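Local coordinates for Es1 family protein (Ehrlichia chaffeensis, PDB 3L3B) that is of unsettled function but belongs to the DJ-1/PfpI family, has an amidotransferase-like domain and may take part in isoprenoid biosynthesis, at residues G38-A44 and P114-V119; K59-N64 and V97-I103; D195-I199 and S213-D219. All coordinates share one frame; numbering follows the deposited sequence.

Contact 1. Residues G38-A44 and P114-V119; sequences GSEIREA and PGGYGV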
ATOM      1  N   GLY B  38       7.845  -8.801   5.144  1.00  8.44           N
ATOM      2  CA  GLY B  38       7.296  -8.972   3.820  1.00  9.38           C
ATOM      3  C   GLY B  38       7.872  -7.886   2.913  1.00  8.98           C
ATOM      4  O   GLY B  38       8.970  -7.357   3.169  1.00  8.82           O
ATOM      5  N   SER B  39       7.069  -7.512   1.925  1.00  9.85           N
ATOM      6  CA  SER B  39       7.327  -6.332   1.107  1.00  9.08           C
ATOM      7  C   SER B  39       6.872  -5.053   1.761  1.00  9.39           C
ATOM      8  O   SER B  39       5.804  -5.002   2.390  1.00  7.78           O
ATOM      9  CB  SER B  39       6.598  -6.444  -0.233  1.00  9.31           C
ATOM     10  OG  SER B  39       7.154  -7.442  -1.039  1.00  9.45           O
ATOM     11  N   GLU B  40       7.655  -4.000   1.552  1.00  9.75           N
ATOM     12  CA  GLU B  40       7.296  -2.637   1.961  1.00 10.30           C
ATOM     13  C   GLU B  40       6.066  -2.238   1.132  1.00  9.75           C
ATOM     14  O   GLU B  40       6.064  -2.214  -0.093  1.00 10.07           O
ATOM     15  CB  GLU B  40       8.478  -1.707   1.693  1.00 11.24           C
ATOM     16  CG  GLU B  40       8.678  -0.555   2.678  1.00 12.45           C
ATOM     17  CD  GLU B  40       7.487   0.296   2.802  1.00 18.91           C
ATOM     18  OE1 GLU B  40       7.177   0.706   3.969  1.00 18.89           O
ATOM     19  OE2 GLU B  40       6.851   0.538   1.732  1.00 19.57           O
ATOM     20  N   ILE B  41       4.985  -2.026   1.824  1.00  9.40           N
ATOM     21  CA  ILE B  41       3.657  -1.823   1.207  1.00  9.38           C
ATOM     22  C   ILE B  41       3.633  -0.528   0.408  1.00  9.10           C
ATOM     23  O   ILE B  41       3.070  -0.516  -0.677  1.00  9.03           O
ATOM     24  CB  ILE B  41       2.571  -1.832   2.270  1.00  8.47           C
ATOM     25  CG1 ILE B  41       2.411  -3.210   2.925  1.00 11.14           C
ATOM     26  CG2 ILE B  41       1.227  -1.301   1.720  1.00 11.06           C
ATOM     27  CD1 ILE B  41       1.582  -3.116   4.258  1.00 10.52           C
ATOM     28  N   ARG B  42       4.255   0.544   0.906  1.00  8.84           N
ATOM     29  CA  ARG B  42       4.230   1.802   0.177  1.00  9.42           C
ATOM     30  C   ARG B  42       5.042   1.702  -1.101  1.00  8.88           C
ATOM     31  O   ARG B  42       4.575   2.109  -2.154  1.00  9.22           O
ATOM     32  CB  ARG B  42       4.698   2.958   1.044  1.00  9.36           C
ATOM     33  CG  ARG B  42       3.787   3.147   2.216  1.00 13.17           C
ATOM     34  CD  ARG B  42       4.533   3.784   3.342  1.00 14.40           C
ATOM     35  NE  ARG B  42       3.698   3.858   4.523  1.00 15.05           N
ATOM     36  CZ  ARG B  42       3.703   4.872   5.375  1.00 14.09           C
ATOM     37  NH1 ARG B  42       4.515   5.902   5.199  1.00 12.44           N
ATOM     38  NH2 ARG B  42       2.913   4.819   6.422  1.00 15.11           N
ATOM     39  N   GLU B  43       6.216   1.106  -1.013  1.00  7.91           N
ATOM     40  CA  GLU B  43       7.035   0.853  -2.199  1.00  9.52           C
ATOM     41  C   GLU B  43       6.310   0.013  -3.247  1.00  9.52           C
ATOM     42  O   GLU B  43       6.407   0.301  -4.482  1.00  9.73           O
ATOM     43  CB  GLU B  43       8.392   0.233  -1.856  1.00  9.54           C
ATOM     44  CG  GLU B  43       9.219   1.066  -0.905  1.00 11.74           C
ATOM     45  CD  GLU B  43      10.518   0.367  -0.439  1.00 13.88           C
ATOM     46  OE1 GLU B  43      10.851  -0.771  -0.907  1.00 13.72           O
ATOM     47  OE2 GLU B  43      11.190   0.961   0.437  1.00 12.68           O
ATOM     48  N   ALA B  44       5.604  -1.016  -2.810  1.00  7.74           N
ATOM     49  CA  ALA B  44       4.870  -1.848  -3.769  1.00  7.93           C
ATOM     50  C   ALA B  44       3.745  -1.061  -4.396  1.00  8.01           C
ATOM     51  O   ALA B  44       3.581  -1.115  -5.584  1.00  9.30           O
ATOM     52  CB  ALA B  44       4.316  -3.098  -3.145  1.00  8.05           C
ATOM     53  N   PRO B 114       9.969  -4.522  -5.348  1.00  8.51           N
ATOM     54  CA  PRO B 114       9.914  -3.594  -4.212  1.00  8.01           C
ATOM     55  C   PRO B 114      10.789  -4.077  -3.065  1.00  7.99           C
ATOM     56  O   PRO B 114      11.173  -5.251  -3.014  1.00  6.63           O
ATOM     57  CB  PRO B 114       8.444  -3.634  -3.816  1.00  8.97           C
ATOM     58  CG  PRO B 114       7.703  -4.048  -5.048  1.00  8.89           C
ATOM     59  CD  PRO B 114       8.639  -4.934  -5.811  1.00  8.91           C
ATOM     60  N   GLY B 115      11.100  -3.217  -2.103  1.00  9.34           N
ATOM     61  CA  GLY B 115      11.913  -3.662  -0.994  1.00 10.81           C
ATOM     62  C   GLY B 115      11.041  -4.184   0.143  1.00 12.60           C
ATOM     63  O   GLY B 115       9.887  -4.618  -0.062  1.00 13.11           O
ATOM     64  N   GLY B 116      11.624  -4.114   1.327  1.00 13.54           N
ATOM     65  CA  GLY B 116      11.001  -4.570   2.556  1.00 14.09           C
ATOM     66  C   GLY B 116      11.924  -5.624   3.118  1.00 15.46           C
ATOM     67  O   GLY B 116      12.558  -6.358   2.369  1.00 13.55           O
ATOM     68  N   TYR B 117      11.924  -5.733   4.447  1.00 16.57           N
ATOM     69  CA  TYR B 117      12.806  -6.618   5.174  1.00 17.14           C
ATOM     70  C   TYR B 117      12.552  -8.037   4.785  1.00 17.35           C
ATOM     71  O   TYR B 117      13.473  -8.865   4.803  1.00 14.76           O
ATOM     72  CB  TYR B 117      12.639  -6.415   6.688  1.00 18.63           C
ATOM     73  CG  TYR B 117      13.678  -7.103   7.550  1.00 25.62           C
ATOM     74  CD1 TYR B 117      14.965  -6.571   7.684  1.00 29.85           C
ATOM     75  CD2 TYR B 117      13.385  -8.302   8.211  1.00 29.30           C
ATOM     76  CE1 TYR B 117      15.932  -7.209   8.473  1.00 34.05           C
ATOM     77  CE2 TYR B 117      14.348  -8.947   9.004  1.00 33.04           C
ATOM     78  CZ  TYR B 117      15.616  -8.389   9.130  1.00 34.35           C
ATOM     79  OH  TYR B 117      16.572  -9.001   9.904  1.00 39.52           O
ATOM     80  N   GLY B 118      11.317  -8.332   4.398  1.00 16.31           N
ATOM     81  CA  GLY B 118      10.974  -9.676   3.914  1.00 15.15           C
ATOM     82  C   GLY B 118      11.673 -10.151   2.669  1.00 14.58           C
ATOM     83  O   GLY B 118      11.907 -11.347   2.496  1.00 12.84           O
ATOM     84  N   VAL B 119      12.000  -9.229   1.783  1.00 13.83           N
ATOM     85  CA  VAL B 119      12.739  -9.582   0.610  1.00 14.39           C
ATOM     86  C   VAL B 119      14.066 -10.151   1.048  1.00 14.50           C
ATOM     87  O   VAL B 119      14.426 -11.231   0.608  1.00 14.70           O
ATOM     88  CB  VAL B 119      12.957  -8.380  -0.334  1.00 15.11           C
ATOM     89  CG1 VAL B 119      13.816  -8.778  -1.556  1.00 14.35           C
ATOM     90  CG2 VAL B 119      11.607  -7.834  -0.773  1.00 14.55           C
TER
HETATM   91  O   HOH W   1       8.927  -7.072  -2.818  1.00 11.84           O

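Contact 2. Residues K59-N64 and V97-I103; sequences KCFAPN and VYDIEQI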
ATOM      1  N   LYS B  59       1.821  -7.988 -13.447  1.00 13.85           N
ATOM      2  CA  LYS B  59       1.395  -9.198 -12.739  1.00 13.05           C
ATOM      3  C   LYS B  59       2.307  -9.445 -11.569  1.00 11.62           C
ATOM      4  O   LYS B  59       3.543  -9.405 -11.669  1.00 11.78           O
ATOM      5  CB  LYS B  59       1.430 -10.436 -13.656  1.00 12.46           C
ATOM      6  CG  LYS B  59       0.178 -10.704 -14.430  1.00 15.49           C
ATOM      7  CD  LYS B  59       0.356 -11.914 -15.353  1.00 15.30           C
ATOM      8  CE  LYS B  59      -0.909 -12.316 -16.062  1.00 15.58           C
ATOM      9  NZ  LYS B  59      -0.723 -13.675 -16.615  1.00 16.50           N
ATOM     10  N   CYS B  60       1.688  -9.777 -10.461  1.00 10.77           N
ATOM     11  CA  CYS B  60       2.387  -9.966  -9.241  1.00 10.92           C
ATOM     12  C   CYS B  60       2.645 -11.447  -9.062  1.00 10.63           C
ATOM     13  O   CYS B  60       1.746 -12.269  -9.299  1.00 11.48           O
ATOM     14  CB  CYS B  60       1.595  -9.443  -8.066  1.00 10.96           C
ATOM     15  SG  CYS B  60       1.460  -7.582  -7.950  1.00 13.77           S
ATOM     16  N   PHE B  61       3.824 -11.746  -8.515  1.00 10.03           N
ATOM     17  CA  PHE B  61       4.271 -13.106  -8.245  1.00 10.79           C
ATOM     18  C   PHE B  61       4.871 -13.189  -6.880  1.00  9.68           C
ATOM     19  O   PHE B  61       5.454 -12.246  -6.416  1.00 10.46           O
ATOM     20  CB  PHE B  61       5.371 -13.494  -9.248  1.00  9.66           C
ATOM     21  CG  PHE B  61       4.898 -13.559 -10.622  1.00 11.17           C
ATOM     22  CD1 PHE B  61       4.296 -14.722 -11.100  1.00  6.38           C
ATOM     23  CD2 PHE B  61       5.034 -12.459 -11.467  1.00 11.33           C
ATOM     24  CE1 PHE B  61       3.860 -14.787 -12.399  1.00  9.29           C
ATOM     25  CE2 PHE B  61       4.564 -12.506 -12.757  1.00 11.41           C
ATOM     26  CZ  PHE B  61       3.968 -13.682 -13.227  1.00 10.17           C
ATOM     27  N   ALA B  62       4.711 -14.325  -6.233  1.00 10.45           N
ATOM     28  CA  ALA B  62       5.360 -14.591  -4.969  1.00 10.94           C
ATOM     29  C   ALA B  62       5.532 -16.116  -4.779  1.00 11.69           C
ATOM     30  O   ALA B  62       4.774 -16.912  -5.333  1.00 11.89           O
ATOM     31  CB  ALA B  62       4.537 -14.043  -3.819  1.00 10.09           C
ATOM     32  N   PRO B  63       6.481 -16.509  -3.929  1.00 12.85           N
ATOM     33  CA  PRO B  63       6.726 -17.908  -3.682  1.00 14.12           C
ATOM     34  C   PRO B  63       5.710 -18.447  -2.704  1.00 14.45           C
ATOM     35  O   PRO B  63       5.337 -17.735  -1.773  1.00 14.33           O
ATOM     36  CB  PRO B  63       8.116 -17.898  -3.054  1.00 13.97           C
ATOM     37  CG  PRO B  63       8.182 -16.602  -2.372  1.00 15.39           C
ATOM     38  CD  PRO B  63       7.541 -15.668  -3.349  1.00 13.26           C
ATOM     39  N   ASN B  64       5.274 -19.683  -2.930  1.00 14.70           N
ATOM     40  CA  ASN B  64       4.283 -20.332  -2.067  1.00 16.25           C
ATOM     41  C   ASN B  64       5.020 -21.007  -0.892  1.00 16.14           C
ATOM     42  O   ASN B  64       5.154 -22.216  -0.850  1.00 15.80           O
ATOM     43  CB  ASN B  64       3.444 -21.341  -2.883  1.00 16.57           C
ATOM     44  CG  ASN B  64       2.361 -22.033  -2.064  1.00 17.08           C
ATOM     45  OD1 ASN B  64       1.886 -21.515  -1.077  1.00 13.71           O
ATOM     46  ND2 ASN B  64       1.995 -23.235  -2.478  1.00 19.60           N
ATOM     47  N   VAL B  97      -2.335 -12.422  -7.538  1.00 12.83           N
ATOM     48  CA  VAL B  97      -0.941 -12.802  -7.323  1.00 11.89           C
ATOM     49  C   VAL B  97      -0.814 -14.262  -7.719  1.00 12.07           C
ATOM     50  O   VAL B  97      -1.713 -15.063  -7.493  1.00  9.82           O
ATOM     51  CB  VAL B  97      -0.404 -12.504  -5.862  1.00 12.42           C
ATOM     52  CG1 VAL B  97      -1.020 -13.416  -4.816  1.00 11.44           C
ATOM     53  CG2 VAL B  97       1.139 -12.629  -5.811  1.00 11.22           C
ATOM     54  N   TYR B  98       0.305 -14.585  -8.350  1.00 12.58           N
ATOM     55  CA  TYR B  98       0.521 -15.894  -8.960  1.00 13.46           C
ATOM     56  C   TYR B  98       1.744 -16.535  -8.315  1.00 13.67           C
ATOM     57  O   TYR B  98       2.660 -15.854  -7.887  1.00 13.10           O
ATOM     58  CB  TYR B  98       0.765 -15.715 -10.475  1.00 14.82           C
ATOM     59  CG  TYR B  98      -0.413 -15.121 -11.264  1.00 18.18           C
ATOM     60  CD1 TYR B  98      -1.110 -15.894 -12.215  1.00 23.05           C
ATOM     61  CD2 TYR B  98      -0.824 -13.804 -11.062  1.00 22.73           C
ATOM     62  CE1 TYR B  98      -2.194 -15.363 -12.939  1.00 25.44           C
ATOM     63  CE2 TYR B  98      -1.933 -13.262 -11.759  1.00 26.76           C
ATOM     64  CZ  TYR B  98      -2.600 -14.044 -12.703  1.00 28.67           C
ATOM     65  OH  TYR B  98      -3.655 -13.498 -13.404  1.00 30.46           O
ATOM     66  N   ASP B  99       1.775 -17.853  -8.255  1.00 14.30           N
ATOM     67  CA  ASP B  99       2.941 -18.568  -7.763  1.00 14.57           C
ATOM     68  C   ASP B  99       4.126 -18.247  -8.658  1.00 14.93           C
ATOM     69  O   ASP B  99       4.009 -18.267  -9.884  1.00 15.43           O
ATOM     70  CB  ASP B  99       2.648 -20.074  -7.715  1.00 15.47           C
ATOM     71  CG  ASP B  99       3.788 -20.909  -7.044  1.00 16.63           C
ATOM     72  OD1 ASP B  99       4.966 -20.570  -7.139  1.00 15.98           O
ATOM     73  OD2 ASP B  99       3.460 -21.923  -6.397  1.00 23.70           O
ATOM     74  N   ILE B 100       5.266 -17.934  -8.046  1.00 14.56           N
ATOM     75  CA  ILE B 100       6.446 -17.489  -8.785  1.00 15.18           C
ATOM     76  C   ILE B 100       7.010 -18.632  -9.607  1.00 15.94           C
ATOM     77  O   ILE B 100       7.676 -18.411 -10.587  1.00 14.99           O
ATOM     78  CB  ILE B 100       7.539 -16.997  -7.843  1.00 15.35           C
ATOM     79  CG1 ILE B 100       8.525 -16.112  -8.614  1.00 15.78           C
ATOM     80  CG2 ILE B 100       8.222 -18.186  -7.155  1.00 15.29           C
ATOM     81  CD1 ILE B 100       9.552 -15.441  -7.721  1.00 18.71           C
ATOM     82  N   GLU B 101       6.703 -19.861  -9.224  1.00 18.00           N
ATOM     83  CA  GLU B 101       7.166 -21.011 -10.013  1.00 19.34           C
ATOM     84  C   GLU B 101       6.436 -21.023 -11.374  1.00 20.25           C
ATOM     85  O   GLU B 101       6.883 -21.708 -12.299  1.00 20.92           O
ATOM     86  CB  GLU B 101       6.943 -22.322  -9.238  1.00 20.14           C
ATOM     87  N   GLN B 102       5.318 -20.278 -11.478  1.00 20.51           N
ATOM     88  CA  GLN B 102       4.493 -20.167 -12.715  1.00 20.66           C
ATOM     89  C   GLN B 102       4.920 -19.049 -13.703  1.00 20.09           C
ATOM     90  O   GLN B 102       4.349 -18.928 -14.784  1.00 20.75           O
ATOM     91  CB  GLN B 102       3.000 -19.964 -12.349  1.00 20.74           C
ATOM     92  N   ILE B 103       5.910 -18.242 -13.350  1.00 18.98           N
ATOM     93  CA  ILE B 103       6.299 -17.102 -14.177  1.00 17.72           C
ATOM     94  C   ILE B 103       6.836 -17.546 -15.530  1.00 17.01           C
ATOM     95  O   ILE B 103       7.663 -18.433 -15.602  1.00 16.49           O
ATOM     96  CB  ILE B 103       7.349 -16.208 -13.467  1.00 17.73           C
ATOM     97  CG1 ILE B 103       7.587 -14.912 -14.231  1.00 16.94           C
ATOM     98  CG2 ILE B 103       8.665 -16.929 -13.257  1.00 17.06           C
ATOM     99  CD1 ILE B 103       7.993 -13.743 -13.285  1.00 13.97           C
TER
HETATM  100  O   HOH W   2       6.632 -21.045  -4.972  1.00  9.30           O

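Contact 3. Residues D195-I199 and S213-D219; sequences DCPTI and SAYMRND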
ATOM      1  N   ASP B 195      26.214   6.503  -4.495  1.00 10.63           N
ATOM      2  CA  ASP B 195      25.440   7.199  -3.484  1.00 12.87           C
ATOM      3  C   ASP B 195      24.306   7.928  -4.218  1.00 12.56           C
ATOM      4  O   ASP B 195      24.517   8.441  -5.294  1.00 11.38           O
ATOM      5  CB  ASP B 195      26.305   8.199  -2.674  1.00 14.05           C
ATOM      6  CG  ASP B 195      27.162   7.515  -1.569  1.00 16.71           C
ATOM      7  OD1 ASP B 195      26.970   6.307  -1.271  1.00 19.13           O
ATOM      8  OD2 ASP B 195      28.031   8.213  -0.989  1.00 19.78           O
ATOM      9  N   CYS B 196      23.093   7.947  -3.655  1.00 13.47           N
ATOM     10  CA  CYS B 196      21.962   8.541  -4.360  1.00 13.52           C
ATOM     11  C   CYS B 196      20.903   9.118  -3.398  1.00 13.41           C
ATOM     12  O   CYS B 196      20.588   8.505  -2.383  1.00 11.54           O
ATOM     13  CB  CYS B 196      21.293   7.477  -5.243  1.00 14.20           C
ATOM     14  SG  CYS B 196      20.064   8.138  -6.367  1.00 15.49           S
ATOM     15  N   PRO B 197      20.383  10.316  -3.693  1.00 13.78           N
ATOM     16  CA  PRO B 197      19.344  10.822  -2.790  1.00 14.02           C
ATOM     17  C   PRO B 197      18.041  10.043  -2.958  1.00 13.71           C
ATOM     18  O   PRO B 197      17.836   9.335  -3.976  1.00 12.90           O
ATOM     19  CB  PRO B 197      19.191  12.305  -3.176  1.00 14.70           C
ATOM     20  CG  PRO B 197      19.896  12.472  -4.481  1.00 15.10           C
ATOM     21  CD  PRO B 197      20.947  11.367  -4.551  1.00 15.21           C
ATOM     22  N   THR B 198      17.226  10.097  -1.915  1.00 13.15           N
ATOM     23  CA  THR B 198      15.918   9.484  -1.897  1.00 13.04           C
ATOM     24  C   THR B 198      15.109   9.836  -3.124  1.00 12.12           C
ATOM     25  O   THR B 198      14.416   8.991  -3.639  1.00 11.37           O
ATOM     26  CB  THR B 198      15.105   9.909  -0.673  1.00 12.50           C
ATOM     27  OG1 THR B 198      15.824   9.581   0.518  1.00 14.73           O
ATOM     28  CG2 THR B 198      13.792   9.168  -0.643  1.00 12.95           C
ATOM     29  N   ILE B 199      15.176  11.095  -3.566  1.00 12.67           N
ATOM     30  CA  ILE B 199      14.340  11.540  -4.672  1.00 11.95           C
ATOM     31  C   ILE B 199      14.809  11.164  -6.075  1.00 11.72           C
ATOM     32  O   ILE B 199      14.066  11.397  -7.012  1.00 11.23           O
ATOM     33  CB  ILE B 199      14.019  13.078  -4.594  1.00 12.69           C
ATOM     34  CG1 ILE B 199      15.304  13.921  -4.538  1.00 14.52           C
ATOM     35  CG2 ILE B 199      13.140  13.351  -3.400  1.00  9.95           C
ATOM     36  CD1 ILE B 199      15.069  15.440  -4.629  1.00 10.95           C
ATOM     37  N   SER B 213      16.502   4.192  -3.432  1.00 12.15           N
ATOM     38  CA  SER B 213      16.766   3.925  -2.007  1.00 13.51           C
ATOM     39  C   SER B 213      15.529   3.913  -1.106  1.00 14.98           C
ATOM     40  O   SER B 213      15.513   3.156  -0.123  1.00 15.92           O
ATOM     41  CB  SER B 213      17.784   4.927  -1.457  1.00 14.36           C
ATOM     42  OG  SER B 213      17.296   6.232  -1.612  1.00 12.95           O
ATOM     43  N   ALA B 214      14.519   4.738  -1.406  1.00 15.07           N
ATOM     44  CA  ALA B 214      13.199   4.645  -0.728  1.00 15.24           C
ATOM     45  C   ALA B 214      13.387   4.572   0.789  1.00 15.81           C
ATOM     46  O   ALA B 214      14.105   5.402   1.354  1.00 15.89           O
ATOM     47  CB  ALA B 214      12.396   3.432  -1.261  1.00 14.24           C
ATOM     48  N   TYR B 215      12.841   3.551   1.458  1.00 16.64           N
ATOM     49  CA  TYR B 215      12.846   3.578   2.917  1.00 17.12           C
ATOM     50  C   TYR B 215      14.138   3.040   3.568  1.00 18.42           C
ATOM     51  O   TYR B 215      14.134   2.774   4.771  1.00 18.62           O
ATOM     52  CB  TYR B 215      11.584   2.926   3.486  1.00 17.39           C
ATOM     53  CG  TYR B 215      10.363   3.825   3.514  1.00 16.36           C
ATOM     54  CD1 TYR B 215      10.269   4.859   4.427  1.00 14.32           C
ATOM     55  CD2 TYR B 215       9.286   3.619   2.640  1.00 12.93           C
ATOM     56  CE1 TYR B 215       9.146   5.648   4.483  1.00 14.76           C
ATOM     57  CE2 TYR B 215       8.188   4.448   2.660  1.00 11.21           C
ATOM     58  CZ  TYR B 215       8.104   5.425   3.593  1.00 13.83           C
ATOM     59  OH  TYR B 215       6.991   6.245   3.630  1.00 14.97           O
ATOM     60  N   MET B 216      15.263   2.952   2.830  1.00 18.83           N
ATOM     61  CA  MET B 216      16.593   2.831   3.483  1.00 19.72           C
ATOM     62  C   MET B 216      16.918   4.030   4.401  1.00 19.78           C
ATOM     63  O   MET B 216      17.816   3.942   5.255  1.00 20.07           O
ATOM     64  CB  MET B 216      17.737   2.705   2.459  1.00 20.32           C
ATOM     65  CG  MET B 216      17.791   1.365   1.747  1.00 21.61           C
ATOM     66  SD  MET B 216      17.917  -0.064   2.843  1.00 28.78           S
ATOM     67  CE  MET B 216      19.434   0.274   3.714  1.00 26.32           C
ATOM     68  N   ARG B 217      16.220   5.144   4.172  1.00 20.27           N
ATOM     69  CA  ARG B 217      16.256   6.326   5.031  1.00 20.66           C
ATOM     70  C   ARG B 217      14.854   6.626   5.560  1.00 21.48           C
ATOM     71  O   ARG B 217      13.822   6.270   4.937  1.00 21.22           O
ATOM     72  CB  ARG B 217      16.750   7.563   4.272  1.00 19.72           C
ATOM     73  CG  ARG B 217      18.202   7.482   3.753  1.00 19.65           C
ATOM     74  CD  ARG B 217      18.568   8.801   3.099  1.00 17.64           C
ATOM     75  NE  ARG B 217      19.881   8.833   2.434  1.00 18.66           N
ATOM     76  CZ  ARG B 217      20.098   8.576   1.143  1.00 18.63           C
ATOM     77  NH1 ARG B 217      19.118   8.162   0.328  1.00 18.06           N
ATOM     78  NH2 ARG B 217      21.336   8.689   0.659  1.00 18.49           N
ATOM     79  N   ASN B 218      14.843   7.321   6.691  1.00 21.95           N
ATOM     80  CA  ASN B 218      13.607   7.637   7.413  1.00 23.79           C
ATOM     81  C   ASN B 218      13.053   8.954   6.866  1.00 22.62           C
ATOM     82  O   ASN B 218      13.037   9.995   7.551  1.00 23.67           O
ATOM     83  CB  ASN B 218      13.897   7.743   8.922  1.00 24.41           C
ATOM     84  CG  ASN B 218      12.755   7.232   9.776  1.00 29.96           C
ATOM     85  OD1 ASN B 218      11.764   6.679   9.264  1.00 38.88           O
ATOM     86  ND2 ASN B 218      12.885   7.401  11.097  1.00 34.75           N
ATOM     87  N   ASP B 219      12.599   8.883   5.621  1.00 20.69           N
ATOM     88  CA  ASP B 219      12.268  10.049   4.821  1.00 19.52           C
ATOM     89  C   ASP B 219      10.737  10.088   4.639  1.00 18.17           C
ATOM     90  O   ASP B 219      10.016   9.177   5.065  1.00 18.41           O
ATOM     91  CB  ASP B 219      12.972   9.937   3.476  1.00 19.90           C
ATOM     92  CG  ASP B 219      13.331  11.268   2.889  1.00 22.80           C
ATOM     93  OD1 ASP B 219      12.602  12.257   3.170  1.00 28.22           O
ATOM     94  OD2 ASP B 219      14.339  11.328   2.140  1.00 26.89           O
TER
HETATM   95  O   HOH W   3      17.356   6.656  -4.538  1.00 19.40           O
HETATM   96  O   HOH W   4      16.300   6.993   0.916  1.00 12.75           O
HETATM   97  O   HOH W   5      13.223   6.547  -3.318  1.00 15.89           O

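Contact 1. Residues G38-A44 and P114-V119
Gly38 lies against Gly118, their CA atoms 3.7 Å apart, and its carbonyl O takes a weak, bent bond from Gly118 N; neither residue has a side chain to keep the backbones apart. Ser39 reaches Pro114 through one water, which accepts from OG and donates to Pro114 O, while the same OG also bonds to Ala31. Glu40 donates its backbone N to Gly115 O at 2.8 Å, an almost straight bond (166°). Gly116 CA lies 3.5 Å from Glu40 N. The side chain of Glu40 bends back as the N-cap of helix 41-53, OE2 accepting from Glu43 N at 2.9 Å, and OE1 goes on to a salt bridge with Arg94 of the second subunit. Glu43 stretches out beyond CG, and OE1 receives Gly115 N at 2.7 Å, nearly along the C-O axis though the N-H is bent to 133°, while OE2 holds Tyr215 N. Ala44 closes the row with its CB 4.0 Å from Pro114 CG. The contact thus joins the start of helix 41-53 to the glycine-rich turn between strand 110-113 and helix 117-123, with helix 85-92 packed against Ser39 and Ala44 and helix 221-238 against Glu43.

Contact 2. Residues K59-N64 and V97-I103
Phe61 and Tyr98, paired in register and so on one face of the sheet, both set CG anti to the carbonyl carbon (chi1 -65° and -63°), which lays each ring back beside its own backbone N, and Ile103 turns CG1 anti to its backbone N (chi1 -171°) to bring CD1 over the Phe61 ring. The setting is the parallel edge of the central sheet in a Rossmann-like alpha/beta sandwich, where strand 97-99 lies outermost in the chain beside strand 56-62. Tyr98 is fixed by both backbone polar atoms: its N donates to Cys60 O at 2.9 Å, and its O accepts from Ala62 N at 3.0 Å. One step on, Ile100 N donates to Ala62 O as the chain leaves the strand for a short 3-10 turn.

Phe61 is the main apolar group of the contact. Ile103 CD1 makes a CH-pi contact over one face, 3.8 Å from the ring centroid, while Asp99 O lies at the ring edge and Tyr98 CB meets CD1 of Phe61 at 3.7 Å. On the other face of the sheet Cys60 CB packs on Val97 CG2, and helix 85-92 covers Val97 and Ala62. Ile100 fills in past the strand end, with CG1 toward Phe61 CB and CG2 against Pro63, and its side chain also meets Ile29 of strand 24-29. Asp99 folds into an Asx turn in which OD1 accepts from Glu101 N at 2.8 Å. That same oxygen accepts a hydrogen bond from a water 2.8 Å away, and the water in turn accepts from Asn64 N.

Contact 3. Residues D195-I199 and S213-D219
The guanidinium of Arg217 meets Cys196 O at its edge, within its own plane, and grips that one oxygen end-on with two nitrogens. NH1 and NH2 each donate over 3.1 Å to Cys196 O, but the two arrive differently: NH1 lies in the carbonyl plane, whereas NH2 sits above it. The chain, straight from CG to NE, carries this group past Thr198, with NH1 3.6 Å from Thr198 OG1. The other flat group, the carboxylate of Asp219, uses OD2 to accept from Thr198 OG1 at 2.8 Å, on the anti side and only 16° out of its plane; the remaining oxygen, OD1, has a weak bond from Asn223. Thr198 sets OG1 beside its backbone N (chi1 -57°), which places the hydroxyl between Asp219 and a shared water. That water donates to Thr198 OG1 and Ala214 O and accepts from Arg217 NH1, and it also bonds to Ser213 OG. The threonine hydroxyl thus donates one hydrogen bond and accepts another. Two more waters bridge the backbones, one from Pro197 O to Ser213 N and one from Thr198 O to Ala214 N. The arrangement is a junction of two irregular loops made by direct side-chain bonds and three bridging waters, one loop leading into strand 202-204 and the other linking strand 209-212 to helix 221-238, beside the antiparallel margin of the DJ-1/PfpI-type sheet.

Contact 1 and contact 3 touch: Arg42 NH1 lies 3.0 Å from Tyr215 OH, a probable hydrogen bond, and the centres of the two contacts are about 14 Å apart. Contact 2 stands about 16 Å from contact 1, centre to centre, and about 28 Å from contact 3, on the opposite side of the chain's centre. Helix 41-53, which begins in contact 1, is followed by strand 56-62, and both segments of contact 2 fall, along the chain, between those of contact 1; contact 3 comes later. The three run across the central sheet, from outermost strand 97-99, past the turn after strand 110-113, to the loops beside strands 209-212 and 202-204. Arg94 of the second subunit meets both Glu40 and Tyr215, tying contacts 1 and 3 to the dimer.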